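Local coordinates for Thiol:disulfide interchange protein (Proteus mirabilis, PDB 4OD7) that probably acts as a periplasmic thiol-disulfide oxidoreductase of the DsbA type, introducing disulfide bonds into folding proteins, at residues A[154-164]-A[179-189]; A[79-89]-A[113-123]. The protein carries 1 engineered substitution. All coordinates share one frame; numbering follows the deposited sequence.

Contact 1 of 2, residues A[154-164]-A[179-189]; sequences MVIDGKYKMKN and YSDVVNQLLMK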
loop_
_atom_site.group_PDB
_atom_site.type_symbol
_atom_site.label_atom_id
_atom_site.label_comp_id
_atom_site.label_asym_id
_atom_site.label_seq_id
_atom_site.Cartn_x
_atom_site.Cartn_y
_atom_site.Cartn_z
ATOM N N MET A 154 -5.231 -2.571 5.320
ATOM C CA MET A 154 -4.255 -3.656 5.565
ATOM C C MET A 154 -5.035 -4.887 6.060
ATOM O O MET A 154 -5.964 -4.769 6.863
ATOM C CB MET A 154 -3.190 -3.208 6.593
ATOM C CG MET A 154 -1.981 -4.085 6.765
ATOM S SD MET A 154 -0.856 -3.526 8.063
ATOM C CE MET A 154 -0.176 -2.048 7.354
ATOM N N VAL A 155 -4.745 -6.047 5.494
ATOM C CA VAL A 155 -5.423 -7.275 5.886
ATOM C C VAL A 155 -4.391 -8.285 6.339
ATOM O O VAL A 155 -3.324 -8.380 5.728
ATOM C CB VAL A 155 -6.267 -7.816 4.770
ATOM C CG1 VAL A 155 -6.974 -9.090 5.227
ATOM C CG2 VAL A 155 -7.264 -6.733 4.364
ATOM N N ILE A 156 -4.666 -8.995 7.430
ATOM C CA ILE A 156 -3.664 -9.895 7.991
ATOM C C ILE A 156 -4.106 -11.350 7.918
ATOM O O ILE A 156 -5.240 -11.654 8.231
ATOM C CB ILE A 156 -3.362 -9.489 9.419
ATOM C CG1 ILE A 156 -2.746 -8.087 9.386
ATOM C CG2 ILE A 156 -2.416 -10.472 10.068
ATOM C CD1 ILE A 156 -2.671 -7.425 10.700
ATOM N N ASP A 157 -3.196 -12.224 7.474
ATOM C CA ASP A 157 -3.458 -13.655 7.308
ATOM C C ASP A 157 -4.661 -13.963 6.418
ATOM O O ASP A 157 -5.233 -15.074 6.482
ATOM C CB ASP A 157 -3.618 -14.314 8.675
ATOM C CG ASP A 157 -2.323 -14.318 9.458
ATOM O OD1 ASP A 157 -1.247 -14.404 8.817
ATOM O OD2 ASP A 157 -2.375 -14.204 10.703
ATOM N N GLY A 158 -4.987 -13.008 5.546
ATOM C CA GLY A 158 -6.125 -13.119 4.653
ATOM C C GLY A 158 -7.452 -13.206 5.378
ATOM O O GLY A 158 -8.466 -13.535 4.771
ATOM N N LYS A 159 -7.457 -12.875 6.669
ATOM C CA LYS A 159 -8.611 -13.149 7.545
ATOM C C LYS A 159 -9.034 -11.948 8.415
ATOM O O LYS A 159 -10.224 -11.809 8.696
ATOM C CB LYS A 159 -8.369 -14.393 8.432
ATOM C CG LYS A 159 -7.405 -14.261 9.597
ATOM C CD LYS A 159 -7.352 -15.589 10.388
ATOM C CE LYS A 159 -5.911 -16.038 10.682
ATOM N NZ LYS A 159 -5.785 -17.217 11.615
ATOM N N TYR A 160 -8.102 -11.088 8.828
ATOM C CA TYR A 160 -8.441 -9.957 9.700
ATOM C C TYR A 160 -8.203 -8.632 9.007
ATOM O O TYR A 160 -7.099 -8.370 8.560
ATOM C CB TYR A 160 -7.612 -9.956 10.989
ATOM C CG TYR A 160 -7.600 -11.244 11.796
ATOM C CD1 TYR A 160 -8.764 -11.710 12.397
ATOM C CD2 TYR A 160 -6.427 -11.989 11.967
ATOM C CE1 TYR A 160 -8.769 -12.872 13.154
ATOM C CE2 TYR A 160 -6.424 -13.162 12.726
ATOM C CZ TYR A 160 -7.605 -13.601 13.316
ATOM O OH TYR A 160 -7.645 -14.765 14.072
ATOM N N LYS A 161 -9.234 -7.795 8.934
ATOM C CA LYS A 161 -9.079 -6.448 8.402
ATOM C C LYS A 161 -8.900 -5.427 9.516
ATOM O O LYS A 161 -9.769 -5.246 10.378
ATOM C CB LYS A 161 -10.260 -6.094 7.506
ATOM C CG LYS A 161 -10.112 -4.770 6.804
ATOM C CD LYS A 161 -11.289 -4.465 5.916
ATOM C CE LYS A 161 -11.109 -5.288 4.611
ATOM N NZ LYS A 161 -12.060 -5.002 3.492
ATOM N N MET A 162 -7.743 -4.773 9.499
ATOM C CA MET A 162 -7.463 -3.677 10.423
ATOM C C MET A 162 -8.527 -2.587 10.433
ATOM O O MET A 162 -9.072 -2.230 9.397
ATOM C CB MET A 162 -6.130 -3.025 10.113
ATOM C CG MET A 162 -4.964 -3.904 10.320
ATOM S SD MET A 162 -4.728 -4.440 12.007
ATOM C CE MET A 162 -4.285 -2.986 12.937
ATOM N N LYS A 163 -8.849 -2.126 11.633
ATOM C CA LYS A 163 -9.736 -1.002 11.853
ATOM C C LYS A 163 -8.929 0.219 12.258
ATOM O O LYS A 163 -8.600 0.389 13.428
ATOM C CB LYS A 163 -10.744 -1.349 12.931
ATOM C CG LYS A 163 -12.009 -0.597 12.815
ATOM C CD LYS A 163 -13.059 -1.132 13.772
ATOM C CE LYS A 163 -13.538 -0.029 14.715
ATOM N NZ LYS A 163 -14.506 0.894 14.105
ATOM N N ASN A 164 -8.563 1.025 11.264
ATOM C CA ASN A 164 -7.615 2.128 11.446
ATOM C C ASN A 164 -8.148 3.187 12.401
ATOM O O ASN A 164 -7.373 3.919 13.014
ATOM C CB ASN A 164 -7.210 2.736 10.095
ATOM C CG ASN A 164 -6.360 1.783 9.240
ATOM O OD1 ASN A 164 -6.191 0.622 9.565
ATOM N ND2 ASN A 164 -5.888 2.273 8.102
ATOM N N TYR A 179 -0.082 1.019 16.117
ATOM C CA TYR A 179 -0.552 0.265 14.958
ATOM C C TYR A 179 0.279 -0.985 14.806
ATOM O O TYR A 179 -0.247 -2.087 14.641
ATOM C CB TYR A 179 -0.468 1.079 13.667
ATOM C CG TYR A 179 -1.363 0.540 12.544
ATOM C CD1 TYR A 179 -0.960 -0.519 11.735
ATOM C CD2 TYR A 179 -2.604 1.117 12.284
ATOM C CE1 TYR A 179 -1.780 -1.007 10.729
ATOM C CE2 TYR A 179 -3.419 0.646 11.288
ATOM C CZ TYR A 179 -3.006 -0.415 10.504
ATOM O OH TYR A 179 -3.847 -0.877 9.505
ATOM N N SER A 180 1.594 -0.783 14.876
ATOM C CA SER A 180 2.578 -1.864 14.783
ATOM C C SER A 180 2.397 -2.870 15.906
ATOM O O SER A 180 2.649 -4.048 15.725
ATOM C CB SER A 180 3.991 -1.301 14.844
ATOM O OG SER A 180 4.902 -2.349 15.067
ATOM N N ASP A 181 1.989 -2.381 17.073
ATOM C CA ASP A 181 1.698 -3.224 18.223
ATOM C C ASP A 181 0.531 -4.180 17.927
ATOM O O ASP A 181 0.628 -5.370 18.171
ATOM C CB ASP A 181 1.379 -2.322 19.403
ATOM C CG ASP A 181 1.691 -2.933 20.742
ATOM O OD1 ASP A 181 2.478 -3.908 20.822
ATOM O OD2 ASP A 181 1.148 -2.388 21.733
ATOM N N VAL A 182 -0.584 -3.650 17.418
ATOM C CA VAL A 182 -1.779 -4.460 17.081
ATOM C C VAL A 182 -1.519 -5.538 16.015
ATOM O O VAL A 182 -2.042 -6.638 16.108
ATOM C CB VAL A 182 -2.953 -3.562 16.639
ATOM C CG1 VAL A 182 -4.160 -4.371 16.218
ATOM C CG2 VAL A 182 -3.337 -2.665 17.779
ATOM N N VAL A 183 -0.767 -5.190 14.970
ATOM C CA VAL A 183 -0.470 -6.116 13.871
ATOM C C VAL A 183 0.244 -7.362 14.346
ATOM O O VAL A 183 -0.148 -8.473 14.000
ATOM C CB VAL A 183 0.365 -5.451 12.790
ATOM C CG1 VAL A 183 0.832 -6.477 11.749
ATOM C CG2 VAL A 183 -0.451 -4.366 12.147
ATOM N N ASN A 184 1.285 -7.157 15.142
ATOM C CA ASN A 184 2.112 -8.244 15.650
ATOM C C ASN A 184 1.287 -9.175 16.553
ATOM O O ASN A 184 1.562 -10.376 16.644
ATOM C CB ASN A 184 3.283 -7.676 16.459
ATOM C CG ASN A 184 4.340 -7.038 15.612
ATOM O OD1 ASN A 184 4.311 -7.103 14.394
ATOM N ND2 ASN A 184 5.278 -6.386 16.261
ATOM N N GLN A 185 0.241 -8.629 17.181
ATOM C CA GLN A 185 -0.643 -9.434 18.010
ATOM C C GLN A 185 -1.556 -10.258 17.131
ATOM O O GLN A 185 -1.845 -11.404 17.439
ATOM C CB GLN A 185 -1.465 -8.551 18.966
ATOM N N LEU A 186 -1.991 -9.696 16.022
ATOM C CA LEU A 186 -2.779 -10.453 15.077
ATOM C C LEU A 186 -1.936 -11.474 14.347
ATOM O O LEU A 186 -2.451 -12.450 13.791
ATOM C CB LEU A 186 -3.369 -9.525 14.052
ATOM C CG LEU A 186 -4.561 -8.720 14.521
ATOM C CD1 LEU A 186 -4.617 -7.427 13.758
ATOM C CD2 LEU A 186 -5.800 -9.527 14.280
ATOM N N LEU A 187 -0.636 -11.224 14.279
ATOM C CA LEU A 187 0.237 -12.183 13.617
ATOM C C LEU A 187 0.452 -13.447 14.435
ATOM O O LEU A 187 0.468 -14.570 13.873
ATOM C CB LEU A 187 1.574 -11.524 13.300
ATOM C CG LEU A 187 1.540 -10.562 12.115
ATOM C CD1 LEU A 187 2.886 -9.913 12.004
ATOM C CD2 LEU A 187 1.136 -11.281 10.809
ATOM N N MET A 188 0.641 -13.280 15.746
ATOM C CA MET A 188 0.784 -14.435 16.643
ATOM C C MET A 188 -0.541 -15.183 16.833
ATOM O O MET A 188 -0.580 -16.181 17.549
ATOM C CB MET A 188 1.347 -14.027 18.016
ATOM C CG MET A 188 2.841 -13.613 18.064
ATOM S SD MET A 188 4.076 -14.819 17.471
ATOM C CE MET A 188 4.347 -14.267 15.773
ATOM N N LYS A 189 -1.609 -14.732 16.174
ATOM C CA LYS A 189 -2.936 -15.317 16.360
ATOM C C LYS A 189 -3.315 -16.342 15.280
ATOM O O LYS A 189 -3.533 -15.999 14.114
ATOM C CB LYS A 189 -3.955 -14.189 16.408
ATOM C CG LYS A 189 -5.360 -14.597 16.798
ATOM C CD LYS A 189 -6.206 -13.349 16.984
ATOM C CE LYS A 189 -7.679 -13.641 17.282
ATOM N NZ LYS A 189 -8.010 -13.457 18.731
#
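Met-162 lays its methyl over one face of the Tyr-179 ring, with CE 4.0 Å from the ring centroid. The contact packs a beta hairpin against the C-terminal helix of the thioredoxin fold. Strands 154-156 and 160-162 form the hairpin, and a classic beta bulge sets Lys-159 and Tyr-160 opposite Ile-156. Strand 160-162 runs antiparallel to helix 179-187, at 178°. Met-162 is bent at both chi2 and chi3, which folds CE back between the tyrosine ring and CG1 of Val-182. Met-154 meets the same ring differently. Its SD lies at the edge, in the ring plane, 3.8 Å from CE1 of Tyr-179: a Met-aromatic contact. Phe-38 adds an edge-to-face contact to this ring from outside the two segments.

Further along the helix, Leu-186 reaches three residues of the hairpin. Its CD1 touches both Ile-156 CD1 and Met-162 SD, the latter at 3.5 Å. Its CD2 sits over a face of the Tyr-160 ring in a CH-pi contact. Ile-156 divides its branches, CD1 reaching Val-183 and Leu-186 while CG2 meets Leu-187 CD2. Beyond them, CD and CE of Lys-189 pass beside the Tyr-160 hydroxyl. At the other end, Tyr-179 OH donates a 2.8 Å hydrogen bond to Asn-164 OD1, with the donor tilted 32° from the carbonyl plane.

Contact 2 of 2, residues A[79-89]-A[113-123]; sequences VAIALGVEDQV and FINAGVKAEDY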
loop_
_atom_site.group_PDB
_atom_site.type_symbol
_atom_site.label_atom_id
_atom_site.label_comp_id
_atom_site.label_asym_id
_atom_site.label_seq_id
_atom_site.Cartn_x
_atom_site.Cartn_y
_atom_site.Cartn_z
ATOM N N VAL A 79 6.040 -1.725 -11.786
ATOM C CA VAL A 79 7.380 -1.435 -12.301
ATOM C C VAL A 79 8.330 -1.152 -11.136
ATOM O O VAL A 79 9.476 -1.589 -11.142
ATOM C CB VAL A 79 7.355 -0.266 -13.299
ATOM C CG1 VAL A 79 8.782 0.162 -13.675
ATOM C CG2 VAL A 79 6.578 -0.674 -14.538
ATOM N N ALA A 80 7.855 -0.383 -10.155
ATOM C CA ALA A 80 8.682 -0.022 -9.019
ATOM C C ALA A 80 9.128 -1.270 -8.263
ATOM O O ALA A 80 10.276 -1.343 -7.803
ATOM C CB ALA A 80 7.939 0.908 -8.111
ATOM N N ILE A 81 8.192 -2.210 -8.092
ATOM C CA ILE A 81 8.450 -3.500 -7.453
ATOM C C ILE A 81 9.436 -4.289 -8.286
ATOM O O ILE A 81 10.387 -4.837 -7.741
ATOM C CB ILE A 81 7.188 -4.307 -7.234
ATOM C CG1 ILE A 81 6.282 -3.558 -6.235
ATOM C CG2 ILE A 81 7.515 -5.716 -6.729
ATOM C CD1 ILE A 81 4.916 -4.087 -6.190
ATOM N N ALA A 82 9.182 -4.384 -9.588
ATOM C CA ALA A 82 10.035 -5.167 -10.460
ATOM C C ALA A 82 11.483 -4.656 -10.486
ATOM O O ALA A 82 12.436 -5.463 -10.605
ATOM C CB ALA A 82 9.456 -5.216 -11.887
ATOM N N LEU A 83 11.652 -3.330 -10.444
ATOM C CA LEU A 83 12.988 -2.729 -10.495
ATOM C C LEU A 83 13.552 -2.612 -9.096
ATOM O O LEU A 83 14.719 -2.297 -8.945
ATOM C CB LEU A 83 12.949 -1.359 -11.179
ATOM C CG LEU A 83 12.522 -1.451 -12.649
ATOM C CD1 LEU A 83 12.558 -0.145 -13.344
ATOM C CD2 LEU A 83 13.296 -2.516 -13.428
ATOM N N GLY A 84 12.700 -2.815 -8.083
ATOM C CA GLY A 84 13.092 -2.744 -6.688
ATOM C C GLY A 84 13.420 -1.331 -6.258
ATOM O O GLY A 84 14.260 -1.127 -5.379
ATOM N N VAL A 85 12.700 -0.363 -6.803
ATOM C CA VAL A 85 13.000 1.047 -6.541
ATOM C C VAL A 85 11.854 1.769 -5.836
ATOM O O VAL A 85 11.663 2.955 -5.997
ATOM C CB VAL A 85 13.386 1.752 -7.873
ATOM C CG1 VAL A 85 14.630 1.129 -8.488
ATOM C CG2 VAL A 85 12.226 1.697 -8.880
ATOM N N GLU A 86 11.077 1.002 -5.093
ATOM C CA GLU A 86 9.917 1.483 -4.359
ATOM C C GLU A 86 10.278 2.706 -3.526
ATOM O O GLU A 86 9.659 3.737 -3.641
ATOM C CB GLU A 86 9.371 0.389 -3.442
ATOM C CG GLU A 86 8.921 -0.907 -4.115
ATOM C CD GLU A 86 10.011 -1.977 -4.081
ATOM O OE1 GLU A 86 11.216 -1.619 -4.059
ATOM O OE2 GLU A 86 9.676 -3.190 -4.027
ATOM N N ASP A 87 11.334 2.609 -2.739
ATOM C CA ASP A 87 11.690 3.706 -1.853
ATOM C C ASP A 87 12.105 4.990 -2.547
ATOM O O ASP A 87 11.900 6.083 -2.029
ATOM C CB ASP A 87 12.864 3.268 -0.964
ATOM C CG ASP A 87 12.447 2.380 0.174
ATOM O OD1 ASP A 87 11.242 2.093 0.285
ATOM O OD2 ASP A 87 13.343 1.954 0.945
ATOM N N GLN A 88 12.695 4.846 -3.712
ATOM C CA GLN A 88 13.155 5.963 -4.521
ATOM C C GLN A 88 12.026 6.686 -5.268
ATOM O O GLN A 88 12.042 7.881 -5.356
ATOM C CB GLN A 88 14.204 5.474 -5.544
ATOM C CG GLN A 88 15.609 5.140 -5.003
ATOM C CD GLN A 88 15.673 3.994 -3.982
ATOM O OE1 GLN A 88 15.017 2.945 -4.117
ATOM N NE2 GLN A 88 16.473 4.203 -2.944
ATOM N N VAL A 89 11.045 5.961 -5.809
ATOM C CA VAL A 89 10.043 6.583 -6.680
ATOM C C VAL A 89 8.780 6.875 -5.905
ATOM O O VAL A 89 8.045 7.788 -6.275
ATOM C CB VAL A 89 9.646 5.702 -7.921
ATOM C CG1 VAL A 89 10.857 5.191 -8.647
ATOM C CG2 VAL A 89 8.795 4.525 -7.535
ATOM N N PHE A 113 10.096 8.163 -13.021
ATOM C CA PHE A 113 11.023 7.070 -12.749
ATOM C C PHE A 113 12.455 7.493 -13.145
ATOM O O PHE A 113 13.382 7.341 -12.353
ATOM C CB PHE A 113 10.602 5.819 -13.483
ATOM C CG PHE A 113 9.556 5.007 -12.736
ATOM C CD1 PHE A 113 9.873 3.799 -12.133
ATOM C CD2 PHE A 113 8.270 5.474 -12.588
ATOM C CE1 PHE A 113 8.913 3.068 -11.448
ATOM C CE2 PHE A 113 7.294 4.710 -11.906
ATOM C CZ PHE A 113 7.623 3.537 -11.331
ATOM N N ILE A 114 12.617 8.053 -14.350
ATOM C CA ILE A 114 13.938 8.473 -14.842
ATOM C C ILE A 114 14.572 9.553 -13.946
ATOM O O ILE A 114 15.755 9.469 -13.647
ATOM C CB ILE A 114 13.862 8.987 -16.314
ATOM C CG1 ILE A 114 13.486 7.840 -17.276
ATOM C CG2 ILE A 114 15.181 9.641 -16.723
ATOM C CD1 ILE A 114 13.092 8.286 -18.663
ATOM N N ASN A 115 13.796 10.522 -13.461
ATOM C CA ASN A 115 14.333 11.517 -12.533
ATOM C C ASN A 115 14.660 10.977 -11.141
ATOM O O ASN A 115 15.474 11.547 -10.425
ATOM C CB ASN A 115 13.347 12.612 -12.374
ATOM C CG ASN A 115 13.402 13.546 -13.480
ATOM O OD1 ASN A 115 14.472 13.834 -13.998
ATOM N ND2 ASN A 115 12.236 13.996 -13.918
ATOM N N ALA A 116 14.050 9.850 -10.791
ATOM C CA ALA A 116 14.384 9.111 -9.571
ATOM C C ALA A 116 15.541 8.114 -9.804
ATOM O O ALA A 116 15.723 7.190 -8.998
ATOM C CB ALA A 116 13.156 8.380 -9.047
ATOM N N GLY A 117 16.248 8.254 -10.939
ATOM C CA GLY A 117 17.448 7.476 -11.233
ATOM C C GLY A 117 17.320 6.160 -11.975
ATOM O O GLY A 117 18.306 5.458 -12.225
ATOM N N VAL A 118 16.095 5.810 -12.316
ATOM C CA VAL A 118 15.849 4.620 -13.098
ATOM C C VAL A 118 16.295 4.845 -14.569
ATOM O O VAL A 118 15.975 5.847 -15.192
ATOM C CB VAL A 118 14.343 4.265 -12.971
ATOM C CG1 VAL A 118 13.965 3.112 -13.853
ATOM C CG2 VAL A 118 14.027 3.949 -11.538
ATOM N N LYS A 119 16.975 3.869 -15.138
ATOM C CA LYS A 119 17.414 3.961 -16.501
ATOM C C LYS A 119 16.247 3.831 -17.407
ATOM O O LYS A 119 15.405 2.983 -17.182
ATOM C CB LYS A 119 18.454 2.883 -16.828
ATOM N N ALA A 120 16.127 4.759 -18.341
ATOM C CA ALA A 120 15.036 4.756 -19.293
ATOM C C ALA A 120 14.916 3.389 -19.930
ATOM O O ALA A 120 13.827 2.860 -20.059
ATOM C CB ALA A 120 15.244 5.802 -20.350
ATOM N N GLU A 121 16.041 2.772 -20.262
ATOM C CA GLU A 121 16.000 1.533 -21.000
ATOM C C GLU A 121 15.440 0.414 -20.117
ATOM O O GLU A 121 14.700 -0.428 -20.615
ATOM C CB GLU A 121 17.390 1.140 -21.511
ATOM C CG GLU A 121 18.503 1.213 -20.472
ATOM C CD GLU A 121 19.292 2.507 -20.442
ATOM O OE1 GLU A 121 18.739 3.574 -20.768
ATOM O OE2 GLU A 121 20.477 2.444 -20.039
ATOM N N ASP A 122 15.724 0.418 -18.815
ATOM C CA ASP A 122 15.163 -0.608 -17.925
ATOM C C ASP A 122 13.646 -0.452 -17.746
ATOM O O ASP A 122 12.868 -1.423 -17.761
ATOM C CB ASP A 122 15.782 -0.514 -16.552
ATOM C CG ASP A 122 17.168 -1.034 -16.506
ATOM O OD1 ASP A 122 17.722 -1.408 -17.555
ATOM O OD2 ASP A 122 17.715 -1.002 -15.393
ATOM N N TYR A 123 13.231 0.801 -17.595
ATOM C CA TYR A 123 11.842 1.112 -17.476
ATOM C C TYR A 123 11.152 0.614 -18.715
ATOM O O TYR A 123 10.130 -0.008 -18.609
ATOM C CB TYR A 123 11.626 2.616 -17.276
ATOM C CG TYR A 123 10.176 3.006 -17.053
ATOM C CD1 TYR A 123 9.656 3.155 -15.767
ATOM C CD2 TYR A 123 9.324 3.214 -18.119
ATOM C CE1 TYR A 123 8.316 3.525 -15.566
ATOM C CE2 TYR A 123 7.985 3.563 -17.926
ATOM C CZ TYR A 123 7.483 3.716 -16.649
ATOM O OH TYR A 123 6.164 4.083 -16.461
#
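Phe-113 fills the gap between helices 79-83 and 86-89, its ring passing among Val-79, Ala-80, Val-85 and Val-89. Val-89 CG1 lies over one face of the ring, 4.2 Å from its centroid and 23° off the normal, a CH-pi contact. CE1 of the same ring comes 3.7 Å from Val-79 CG1 and also approaches the backbone N of Ala-80 at the ring edge. The opposite face is taken by Tyr-123 CE1 from the ring's own segment. Phe-113 is thus held between a valine methyl and a second aromatic ring.

Ala-116 follows, just past the end of helix 106-115. Its CB is 4.0 Å from Val-89 CG1 and also nears the carbonyl O of Gln-88. Here the backbones come closest, with 5.8 Å between the CA atoms of Val-89 and Ala-116. Gly-117, with positive phi, closes the helix as the C-prime residue of a Schellman motif. Gly-84 does the same for helix 79-83.

Val-118 then turns back to the first segment and splits its methyls. CG1, anti to the backbone N (chi1 175°), meets Leu-83 CD1 at 3.6 Å. CG2 rests on Val-85 CG2 at 3.9 Å. In the next helix, Asp-122 gives Leu-83 CD2 a looser contact through its CB. Tyr-123 ends the segment, with its CD1 3.8 Å from Val-79 CG1.

The contact joins two turns of this DsbA-family protein, each linking consecutive helices: 70-83 to 86-99, and 106-115 to 120-126. Helix 130-145 packs beside helix 70-83 through Val-132, which touches Val-79 and Ala-82. Tyr-123 also lies on Ile-109 and Arg-110 of helix 106-115.

Contacts 1 and 2 lie on opposite sides of the chain's centre. Their centres are 30 Å apart, and their nearest atoms are about 14 Å apart. They follow one another along the chain, contact 2 closing before contact 1 opens. Contact 1 belongs to the thioredoxin-fold sheet and its C-terminal helix, whereas contact 2 lies among helix ends and turns, with no strand taking part. The natural redox-active disulfide joins a cysteine at position 32 to Cys-35; here position 32 is the engineered Ser-32, and that disulfide cannot form. Contact 1 reaches towards helix 33-41, which carries Cys-35, through the Tyr-179 and Phe-38 rings. A bound thiocyanate ion, probably from crystallisation, lies about 4 Å from the Met-154 side chain.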